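R.Pab1 family restriction endonuclease (PDB 7CFA) acts as a restriction DNA glycosylase of the R.Pab1 family, probably excising a base from its recognition sequence in foreign DNA rather than hydrolysing the backbone directly. Local coordinates at residues I41-V49 and N187-S195; N65-L76 and Y227-I236. The protein carries 2 engineered substitutions. One frame throughout, in Å; residues are numbered along the deposited sequence.

Contact 1 (I41-V49 and N187-S195); sequences ININVKHYV and NFLNRSIES. Engineered in segment 187-195: Ser-192 (natural residue Cys).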
loop_
_atom_site.group_PDB
_atom_site.type_symbol
_atom_site.label_atom_id
_atom_site.label_comp_id
_atom_site.label_asym_id
_atom_site.label_seq_id
_atom_site.Cartn_x
_atom_site.Cartn_y
_atom_site.Cartn_z
ATOM N N ILE A 41 -12.655 -5.572 -22.904
ATOM C CA ILE A 41 -11.691 -6.288 -22.077
ATOM C C ILE A 41 -12.163 -7.719 -21.845
ATOM O O ILE A 41 -12.877 -7.998 -20.882
ATOM C CB ILE A 41 -11.458 -5.560 -20.741
ATOM C CG1 ILE A 41 -11.130 -4.086 -20.994
ATOM C CG2 ILE A 41 -10.337 -6.226 -19.957
ATOM C CD1 ILE A 41 -10.904 -3.280 -19.733
ATOM N N ASN A 42 -11.759 -8.627 -22.730
ATOM C CA ASN A 42 -12.179 -10.018 -22.636
ATOM C C ASN A 42 -11.427 -10.749 -21.532
ATOM O O ASN A 42 -10.229 -10.530 -21.323
ATOM C CB ASN A 42 -11.962 -10.733 -23.969
ATOM C CG ASN A 42 -12.893 -10.238 -25.054
ATOM O OD1 ASN A 42 -14.063 -9.949 -24.803
ATOM N ND2 ASN A 42 -12.378 -10.136 -26.275
ATOM N N ILE A 43 -12.139 -11.638 -20.842
ATOM C CA ILE A 43 -11.585 -12.428 -19.753
ATOM C C ILE A 43 -10.949 -13.688 -20.323
ATOM O O ILE A 43 -11.564 -14.393 -21.132
ATOM C CB ILE A 43 -12.682 -12.776 -18.736
ATOM C CG1 ILE A 43 -13.191 -11.505 -18.049
ATOM C CG2 ILE A 43 -12.174 -13.794 -17.722
ATOM C CD1 ILE A 43 -12.139 -10.794 -17.226
ATOM N N ASN A 44 -9.721 -13.971 -19.903
ATOM C CA ASN A 44 -9.011 -15.184 -20.287
ATOM C C ASN A 44 -8.712 -16.013 -19.036
ATOM O O ASN A 44 -9.169 -15.703 -17.933
ATOM C CB ASN A 44 -7.739 -14.835 -21.064
ATOM C CG ASN A 44 -6.853 -13.860 -20.318
ATOM O OD1 ASN A 44 -6.235 -14.211 -19.314
ATOM N ND2 ASN A 44 -6.784 -12.628 -20.808
ATOM N N VAL A 45 -7.923 -17.076 -19.217
ATOM C CA VAL A 45 -7.648 -17.999 -18.120
ATOM C C VAL A 45 -6.757 -17.381 -17.050
ATOM O O VAL A 45 -6.696 -17.898 -15.927
ATOM C CB VAL A 45 -7.011 -19.291 -18.661
ATOM C CG1 VAL A 45 -7.980 -20.006 -19.585
ATOM C CG2 VAL A 45 -5.715 -18.971 -19.389
ATOM N N LYS A 46 -6.058 -16.294 -17.363
ATOM C CA LYS A 46 -5.167 -15.657 -16.405
ATOM C C LYS A 46 -5.869 -14.631 -15.524
ATOM O O LYS A 46 -5.259 -14.138 -14.569
ATOM C CB LYS A 46 -3.994 -14.994 -17.135
ATOM C CG LYS A 46 -3.068 -15.980 -17.831
ATOM C CD LYS A 46 -1.942 -15.264 -18.560
ATOM C CE LYS A 46 -1.030 -16.254 -19.266
ATOM N NZ LYS A 46 0.066 -15.570 -20.008
ATOM N N HIS A 47 -7.125 -14.303 -15.811
ATOM C CA HIS A 47 -7.865 -13.361 -14.983
ATOM C C HIS A 47 -8.341 -14.046 -13.707
ATOM O O HIS A 47 -8.994 -15.092 -13.756
ATOM C CB HIS A 47 -9.050 -12.779 -15.750
ATOM C CG HIS A 47 -8.671 -11.702 -16.718
ATOM N ND1 HIS A 47 -8.404 -11.953 -18.047
ATOM C CD2 HIS A 47 -8.507 -10.368 -16.547
ATOM C CE1 HIS A 47 -8.098 -10.821 -18.654
ATOM N NE2 HIS A 47 -8.151 -9.845 -17.767
ATOM N N TYR A 48 -8.011 -13.448 -12.566
ATOM C CA TYR A 48 -8.360 -13.983 -11.260
ATOM C C TYR A 48 -9.215 -12.984 -10.494
ATOM O O TYR A 48 -9.155 -11.775 -10.732
ATOM C CB TYR A 48 -7.106 -14.312 -10.438
ATOM C CG TYR A 48 -6.523 -15.682 -10.697
ATOM C CD1 TYR A 48 -5.928 -15.988 -11.916
ATOM C CD2 TYR A 48 -6.552 -16.665 -9.715
ATOM C CE1 TYR A 48 -5.389 -17.240 -12.152
ATOM C CE2 TYR A 48 -6.016 -17.918 -9.942
ATOM C CZ TYR A 48 -5.437 -18.200 -11.160
ATOM O OH TYR A 48 -4.901 -19.447 -11.391
ATOM N N VAL A 49 -10.014 -13.506 -9.574
ATOM C CA VAL A 49 -10.742 -12.686 -8.614
ATOM C C VAL A 49 -9.897 -12.571 -7.354
ATOM O O VAL A 49 -9.397 -13.577 -6.841
ATOM C CB VAL A 49 -12.119 -13.293 -8.299
ATOM C CG1 VAL A 49 -12.827 -12.479 -7.221
ATOM C CG2 VAL A 49 -12.967 -13.375 -9.557
ATOM N N ASN A 187 -19.732 -18.782 -18.455
ATOM C CA ASN A 187 -19.417 -18.262 -19.780
ATOM C C ASN A 187 -18.541 -17.016 -19.728
ATOM O O ASN A 187 -18.532 -16.232 -20.683
ATOM C CB ASN A 187 -20.705 -17.965 -20.548
ATOM C CG ASN A 187 -21.531 -16.871 -19.896
ATOM O OD1 ASN A 187 -21.368 -16.578 -18.712
ATOM N ND2 ASN A 187 -22.426 -16.264 -20.668
ATOM N N PHE A 188 -17.809 -16.809 -18.632
ATOM C CA PHE A 188 -16.965 -15.621 -18.538
ATOM C C PHE A 188 -15.722 -15.743 -19.409
ATOM O O PHE A 188 -15.173 -14.725 -19.845
ATOM C CB PHE A 188 -16.568 -15.363 -17.085
ATOM C CG PHE A 188 -17.651 -14.721 -16.268
ATOM C CD1 PHE A 188 -18.468 -15.486 -15.453
ATOM C CD2 PHE A 188 -17.853 -13.352 -16.318
ATOM C CE1 PHE A 188 -19.467 -14.897 -14.701
ATOM C CE2 PHE A 188 -18.852 -12.757 -15.570
ATOM C CZ PHE A 188 -19.658 -13.531 -14.759
ATOM N N LEU A 189 -15.269 -16.966 -19.672
ATOM C CA LEU A 189 -14.069 -17.165 -20.472
ATOM C C LEU A 189 -14.299 -16.681 -21.899
ATOM O O LEU A 189 -15.331 -16.983 -22.507
ATOM C CB LEU A 189 -13.669 -18.639 -20.465
ATOM C CG LEU A 189 -12.255 -18.970 -20.945
ATOM C CD1 LEU A 189 -11.227 -18.231 -20.104
ATOM C CD2 LEU A 189 -12.016 -20.469 -20.893
ATOM N N ASN A 190 -13.332 -15.925 -22.425
ATOM C CA ASN A 190 -13.413 -15.340 -23.766
ATOM C C ASN A 190 -14.627 -14.420 -23.891
ATOM O O ASN A 190 -15.366 -14.456 -24.877
ATOM C CB ASN A 190 -13.430 -16.427 -24.845
ATOM C CG ASN A 190 -12.192 -17.298 -24.812
ATOM O OD1 ASN A 190 -11.102 -16.834 -24.476
ATOM N ND2 ASN A 190 -12.354 -18.569 -25.160
ATOM N N ARG A 191 -14.829 -13.586 -22.873
ATOM C CA ARG A 191 -15.952 -12.659 -22.858
ATOM C C ARG A 191 -15.641 -11.517 -21.903
ATOM O O ARG A 191 -15.025 -11.728 -20.856
ATOM C CB ARG A 191 -17.252 -13.362 -22.445
ATOM C CG ARG A 191 -18.460 -12.437 -22.399
ATOM C CD ARG A 191 -19.743 -13.185 -22.081
ATOM N NE ARG A 191 -19.759 -13.730 -20.725
ATOM C CZ ARG A 191 -20.168 -13.059 -19.653
ATOM N NH1 ARG A 191 -20.591 -11.808 -19.769
ATOM N NH2 ARG A 191 -20.154 -13.639 -18.462
ATOM N N SER A 192 -16.070 -10.313 -22.271
ATOM C CA SER A 192 -15.896 -9.153 -21.412
ATOM C C SER A 192 -16.990 -9.107 -20.352
ATOM O O SER A 192 -18.103 -9.602 -20.552
ATOM C CB SER A 192 -15.911 -7.864 -22.234
ATOM O OG SER A 192 -17.156 -7.688 -22.887
ATOM N N ILE A 193 -16.660 -8.509 -19.212
ATOM C CA ILE A 193 -17.604 -8.407 -18.106
ATOM C C ILE A 193 -18.516 -7.210 -18.338
ATOM O O ILE A 193 -18.047 -6.088 -18.559
ATOM C CB ILE A 193 -16.865 -8.294 -16.764
ATOM C CG1 ILE A 193 -15.896 -9.464 -16.591
ATOM C CG2 ILE A 193 -17.858 -8.258 -15.614
ATOM C CD1 ILE A 193 -15.132 -9.437 -15.286
ATOM N N GLU A 194 -19.823 -7.450 -18.295
ATOM C CA GLU A 194 -20.788 -6.379 -18.482
ATOM C C GLU A 194 -20.815 -5.464 -17.261
ATOM O O GLU A 194 -20.303 -5.793 -16.186
ATOM C CB GLU A 194 -22.180 -6.953 -18.745
ATOM C CG GLU A 194 -22.251 -7.879 -19.949
ATOM C CD GLU A 194 -23.634 -8.466 -20.154
ATOM O OE1 GLU A 194 -24.523 -8.193 -19.321
ATOM O OE2 GLU A 194 -23.833 -9.198 -21.146
ATOM N N SER A 195 -21.422 -4.294 -17.447
ATOM C CA SER A 195 -21.500 -3.308 -16.378
ATOM C C SER A 195 -22.393 -3.821 -15.258
ATOM O O SER A 195 -23.489 -4.332 -15.510
ATOM C CB SER A 195 -22.035 -1.980 -16.910
ATOM O OG SER A 195 -22.070 -1.000 -15.885
#

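Contact 2 (N65-L76 and Y227-I236); sequences NFIGANGKDKKL and YNVLQIIEFI. Engineered in segment 227-236: Asn-228 (natural residue Asp).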
loop_
_atom_site.group_PDB
_atom_site.type_symbol
_atom_site.label_atom_id
_atom_site.label_comp_id
_atom_site.label_asym_id
_atom_site.label_seq_id
_atom_site.Cartn_x
_atom_site.Cartn_y
_atom_site.Cartn_z
ATOM N N ASN A 65 -23.190 -12.319 17.770
ATOM C CA ASN A 65 -22.979 -13.750 17.936
ATOM C C ASN A 65 -21.898 -14.091 18.950
ATOM O O ASN A 65 -21.997 -15.127 19.609
ATOM C CB ASN A 65 -22.621 -14.398 16.592
ATOM C CG ASN A 65 -23.765 -14.352 15.600
ATOM O OD1 ASN A 65 -23.586 -13.965 14.448
ATOM N ND2 ASN A 65 -24.953 -14.755 16.043
ATOM N N PHE A 66 -20.874 -13.252 19.086
ATOM C CA PHE A 66 -19.799 -13.482 20.042
ATOM C C PHE A 66 -19.122 -12.150 20.335
ATOM O O PHE A 66 -19.424 -11.128 19.716
ATOM C CB PHE A 66 -18.790 -14.510 19.515
ATOM C CG PHE A 66 -17.979 -14.026 18.342
ATOM C CD1 PHE A 66 -16.718 -13.480 18.530
ATOM C CD2 PHE A 66 -18.475 -14.126 17.051
ATOM C CE1 PHE A 66 -15.969 -13.038 17.453
ATOM C CE2 PHE A 66 -17.733 -13.684 15.970
ATOM C CZ PHE A 66 -16.476 -13.142 16.171
ATOM N N ILE A 67 -18.194 -12.178 21.288
ATOM C CA ILE A 67 -17.408 -11.009 21.667
ATOM C C ILE A 67 -15.963 -11.265 21.268
ATOM O O ILE A 67 -15.343 -12.230 21.733
ATOM C CB ILE A 67 -17.521 -10.707 23.169
ATOM C CG1 ILE A 67 -18.980 -10.449 23.554
ATOM C CG2 ILE A 67 -16.646 -9.516 23.537
ATOM C CD1 ILE A 67 -19.174 -10.118 25.018
ATOM N N GLY A 68 -15.423 -10.396 20.415
ATOM C CA GLY A 68 -14.092 -10.582 19.879
ATOM C C GLY A 68 -12.991 -10.312 20.889
ATOM O O GLY A 68 -13.224 -9.975 22.050
ATOM N N ALA A 69 -11.752 -10.472 20.414
ATOM C CA ALA A 69 -10.589 -10.249 21.267
ATOM C C ALA A 69 -10.450 -8.786 21.663
ATOM O O ALA A 69 -9.898 -8.482 22.725
ATOM C CB ALA A 69 -9.321 -10.731 20.562
ATOM N N ASN A 70 -10.936 -7.872 20.826
ATOM C CA ASN A 70 -10.927 -6.450 21.139
ATOM C C ASN A 70 -12.062 -6.040 22.069
ATOM O O ASN A 70 -12.199 -4.847 22.363
ATOM C CB ASN A 70 -10.994 -5.630 19.848
ATOM C CG ASN A 70 -12.058 -6.136 18.890
ATOM O OD1 ASN A 70 -12.908 -6.949 19.257
ATOM N ND2 ASN A 70 -12.016 -5.654 17.653
ATOM N N GLY A 71 -12.872 -6.989 22.534
ATOM C CA GLY A 71 -13.977 -6.676 23.415
ATOM C C GLY A 71 -15.198 -6.106 22.733
ATOM O O GLY A 71 -16.083 -5.581 23.416
ATOM N N LYS A 72 -15.280 -6.192 21.411
ATOM C CA LYS A 72 -16.391 -5.631 20.656
ATOM C C LYS A 72 -17.420 -6.702 20.319
ATOM O O LYS A 72 -17.112 -7.893 20.226
ATOM C CB LYS A 72 -15.895 -4.972 19.367
ATOM C CG LYS A 72 -15.033 -3.741 19.582
ATOM C CD LYS A 72 -14.651 -3.105 18.256
ATOM C CE LYS A 72 -13.859 -1.826 18.466
ATOM N NZ LYS A 72 -13.514 -1.174 17.172
ATOM N N ASP A 73 -18.660 -6.255 20.133
ATOM C CA ASP A 73 -19.714 -7.139 19.656
ATOM C C ASP A 73 -19.455 -7.516 18.203
ATOM O O ASP A 73 -19.270 -6.644 17.348
ATOM C CB ASP A 73 -21.080 -6.469 19.792
ATOM C CG ASP A 73 -21.463 -6.211 21.237
ATOM O OD1 ASP A 73 -21.056 -7.004 22.111
ATOM O OD2 ASP A 73 -22.176 -5.216 21.495
ATOM N N LYS A 74 -19.444 -8.817 17.926
ATOM C CA LYS A 74 -19.154 -9.338 16.600
ATOM C C LYS A 74 -20.219 -10.345 16.198
ATOM O O LYS A 74 -20.840 -10.991 17.046
ATOM C CB LYS A 74 -17.776 -10.008 16.550
ATOM C CG LYS A 74 -16.596 -9.067 16.726
ATOM C CD LYS A 74 -16.192 -8.439 15.402
ATOM C CE LYS A 74 -14.843 -7.746 15.510
ATOM N NZ LYS A 74 -14.332 -7.324 14.178
ATOM N N LYS A 75 -20.421 -10.477 14.889
ATOM C CA LYS A 75 -21.326 -11.477 14.344
ATOM C C LYS A 75 -20.673 -12.134 13.137
ATOM O O LYS A 75 -19.694 -11.628 12.582
ATOM C CB LYS A 75 -22.681 -10.871 13.956
ATOM C CG LYS A 75 -22.612 -9.828 12.854
ATOM C CD LYS A 75 -24.000 -9.302 12.528
ATOM C CE LYS A 75 -23.952 -8.259 11.428
ATOM N NZ LYS A 75 -25.313 -7.786 11.060
ATOM N N LEU A 76 -21.229 -13.274 12.737
ATOM C CA LEU A 76 -20.677 -14.020 11.617
ATOM C C LEU A 76 -20.814 -13.224 10.324
ATOM O O LEU A 76 -21.741 -12.428 10.150
ATOM C CB LEU A 76 -21.371 -15.374 11.476
ATOM C CG LEU A 76 -21.289 -16.306 12.687
ATOM C CD1 LEU A 76 -21.899 -17.658 12.361
ATOM C CD2 LEU A 76 -19.852 -16.460 13.162
ATOM N N TYR A 227 -8.085 -15.975 18.876
ATOM C CA TYR A 227 -9.195 -15.879 19.819
ATOM C C TYR A 227 -10.531 -15.769 19.096
ATOM O O TYR A 227 -11.505 -16.425 19.480
ATOM C CB TYR A 227 -8.983 -14.681 20.747
ATOM C CG TYR A 227 -10.062 -14.488 21.792
ATOM C CD1 TYR A 227 -9.942 -15.051 23.055
ATOM C CD2 TYR A 227 -11.197 -13.735 21.517
ATOM C CE1 TYR A 227 -10.925 -14.874 24.014
ATOM C CE2 TYR A 227 -12.183 -13.553 22.467
ATOM C CZ TYR A 227 -12.042 -14.125 23.713
ATOM O OH TYR A 227 -13.023 -13.946 24.660
ATOM N N ASN A 228 -10.596 -14.947 18.045
ATOM C CA ASN A 228 -11.858 -14.750 17.340
ATOM C C ASN A 228 -12.313 -16.028 16.645
ATOM O O ASN A 228 -13.492 -16.395 16.724
ATOM C CB ASN A 228 -11.723 -13.608 16.333
ATOM C CG ASN A 228 -11.533 -12.262 17.003
ATOM O OD1 ASN A 228 -11.820 -12.102 18.189
ATOM N ND2 ASN A 228 -11.052 -11.284 16.246
ATOM N N VAL A 229 -11.395 -16.718 15.963
ATOM C CA VAL A 229 -11.753 -17.966 15.293
ATOM C C VAL A 229 -12.225 -19.000 16.309
ATOM O O VAL A 229 -13.200 -19.724 16.072
ATOM C CB VAL A 229 -10.568 -18.488 14.459
ATOM C CG1 VAL A 229 -10.883 -19.867 13.906
ATOM C CG2 VAL A 229 -10.256 -17.521 13.325
ATOM N N LEU A 230 -11.552 -19.079 17.460
ATOM C CA LEU A 230 -11.980 -20.016 18.494
ATOM C C LEU A 230 -13.366 -19.672 19.026
ATOM O O LEU A 230 -14.155 -20.577 19.328
ATOM C CB LEU A 230 -10.956 -20.051 19.633
ATOM C CG LEU A 230 -9.658 -20.802 19.321
ATOM C CD1 LEU A 230 -8.656 -20.666 20.456
ATOM C CD2 LEU A 230 -9.944 -22.271 19.032
ATOM N N GLN A 231 -13.689 -18.381 19.137
ATOM C CA GLN A 231 -15.040 -17.993 19.533
ATOM C C GLN A 231 -16.057 -18.377 18.464
ATOM O O GLN A 231 -17.188 -18.765 18.782
ATOM C CB GLN A 231 -15.098 -16.490 19.810
ATOM C CG GLN A 231 -14.282 -16.042 21.013
ATOM C CD GLN A 231 -14.882 -16.493 22.330
ATOM O OE1 GLN A 231 -16.100 -16.582 22.472
ATOM N NE2 GLN A 231 -14.024 -16.783 23.302
ATOM N N ILE A 232 -15.668 -18.280 17.190
ATOM C CA ILE A 232 -16.571 -18.626 16.099
ATOM C C ILE A 232 -16.815 -20.129 16.058
ATOM O O ILE A 232 -17.950 -20.581 15.864
ATOM C CB ILE A 232 -16.010 -18.100 14.766
ATOM C CG1 ILE A 232 -16.048 -16.570 14.747
ATOM C CG2 ILE A 232 -16.773 -18.684 13.583
ATOM C CD1 ILE A 232 -15.514 -15.956 13.474
ATOM N N ILE A 233 -15.760 -20.929 16.238
ATOM C CA ILE A 233 -15.921 -22.380 16.221
ATOM C C ILE A 233 -16.811 -22.832 17.372
ATOM O O ILE A 233 -17.685 -23.691 17.201
ATOM C CB ILE A 233 -14.547 -23.076 16.261
ATOM C CG1 ILE A 233 -13.751 -22.762 14.992
ATOM C CG2 ILE A 233 -14.712 -24.578 16.424
ATOM C CD1 ILE A 233 -12.378 -23.401 14.958
ATOM N N GLU A 234 -16.616 -22.250 18.559
ATOM C CA GLU A 234 -17.436 -22.617 19.709
ATOM C C GLU A 234 -18.896 -22.241 19.491
ATOM O O GLU A 234 -19.801 -22.988 19.882
ATOM C CB GLU A 234 -16.891 -21.949 20.972
ATOM C CG GLU A 234 -17.503 -22.458 22.268
ATOM C CD GLU A 234 -17.049 -23.864 22.619
ATOM O OE1 GLU A 234 -16.020 -24.315 22.071
ATOM O OE2 GLU A 234 -17.723 -24.518 23.442
ATOM N N PHE A 235 -19.144 -21.090 18.860
ATOM C CA PHE A 235 -20.516 -20.672 18.592
ATOM C C PHE A 235 -21.181 -21.582 17.570
ATOM O O PHE A 235 -22.363 -21.918 17.705
ATOM C CB PHE A 235 -20.536 -19.220 18.115
ATOM C CG PHE A 235 -21.868 -18.773 17.577
ATOM C CD1 PHE A 235 -22.878 -18.371 18.434
ATOM C CD2 PHE A 235 -22.106 -18.746 16.211
ATOM C CE1 PHE A 235 -24.103 -17.957 17.943
ATOM C CE2 PHE A 235 -23.329 -18.334 15.713
ATOM C CZ PHE A 235 -24.328 -17.938 16.580
ATOM N N ILE A 236 -20.439 -21.990 16.539
ATOM C CA ILE A 236 -21.010 -22.860 15.515
ATOM C C ILE A 236 -21.259 -24.255 16.074
ATOM O O ILE A 236 -22.312 -24.856 15.830
ATOM C CB ILE A 236 -20.093 -22.893 14.278
ATOM C CG1 ILE A 236 -20.027 -21.506 13.633
ATOM C CG2 ILE A 236 -20.581 -23.926 13.274
ATOM C CD1 ILE A 236 -19.093 -21.422 12.442
#

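Contact 1 (I41-V49 and N187-S195)
Ile-43 and Ile-193 both set CG1 anti to the carbonyl carbon (chi1 -66° and -55°), and this brings the two branches together at a slant, CG1 of Ile-43 lying 3.7 Å from CG1 of Ile-193. In Ile-43 the chain then folds at its second torsion (chi2 -64°), which carries CD1 over one face of the His-47 imidazole, towards the rim, while keeping it near CD1 of Ile-193. This buried side chain is therefore shared between its own segment and the one across.

The same residue supplies both backbone links. Ile-43 N donates to Arg-191 O at 2.9 Å, approaching from above the carbonyl plane rather than along a lone pair. In return, Asn-190 N donates to Ile-43 O at 2.7 Å, with a bent N-H...O geometry. Beside this pair, the CA of Ser-192, an engineered residue, makes a bent CA-H...O contact with Ile-41 O, 3.3 Å away. Further along, the CD1 methyl of Leu-189 reaches the backbone between Asn-44 and Val-45 and lies 3.7 Å from Val-45 CG1.

Local bonds probably hold both partners in shape. Asn-44 N donates almost straight to ND1 of His-47, 3.0 Å away, and Asn-44 OD1 accepts from Lys-46 N in an Asx turn within the type I turn from Asn-44 to His-47. Arg-191 curls back to give its NE to Asn-187 O at 2.8 Å, while its NH2 forms a salt bridge with Glu-197.

The result is a short, irregular antiparallel pairing at the surface, resting on two backbone bonds, in which the type II turn from Phe-188 to Arg-191 is pinned against the short run that leads into strand 47-51 of the large antiparallel sheet.

Contact 2 (N65-L76 and Y227-I236)
Asn-65 lays its CB over one face of the Phe-235 ring, a CH-pi contact 4.0 Å from CB to the ring centroid. Its OD1 turns back to accept from Leu-76 N at 3.0 Å, in the carbonyl plane and on a lone pair, which should help fix the amide beside the ring. Asn-65 and Phe-66 together face Lys-74 in a classic beta bulge, and Lys-74 O receives both of their N-H groups.

Phe-66 sets CG between its backbone N and carbonyl carbon (chi1 68°), and the ring has Lys-74 CB over one face. Towards the helix, its CE2 meets Ile-232 CG1 at 3.6 Å and its CD1 meets Gln-231 CB at 3.7 Å. Ile-67 brings its carbonyl O to the edge of the Tyr-227 ring, 3.5 Å from CE2. After Gly-68, Ala-69 N donates to OD1 of Asn-228, an engineered residue, at 2.8 Å and in the carbonyl plane. Ala-69 CB rests against the Tyr-227 ring. At the far end, Leu-76 splits its methyls: CD1 approaches the edge of Phe-235, 3.7 Å from CE2, and CD2 touches Ile-232 CG2.

A largely apolar interface carries a single hydrogen bond between the segments, from Ala-69 N to Asn-228 OD1. Because ND2 of Asn-228 also donates to Tyr-55 OH, both ends of this buried amide are engaged, which should restrict its rotation.

From the N terminus, the chain first passes through 41-49, then 65-76, and returns to 187-195 before reaching 227-236. The segments therefore alternate: contact 1 closes a loop of 137 intervening residues, contact 2 one of 150, and the two loops cross instead of nesting. Contact 1 ties the approach to strand 47-51 of the seven-stranded sheet to the loop region beyond strand 166-175. Contact 2 joins the small three-stranded sheet to the C-terminal helix 223-237, itself packed against helices 79-88, 94-106 and 208-219. They lie on opposite sides of the chain's centre, nearest atoms about 19 Å apart, and do not touch.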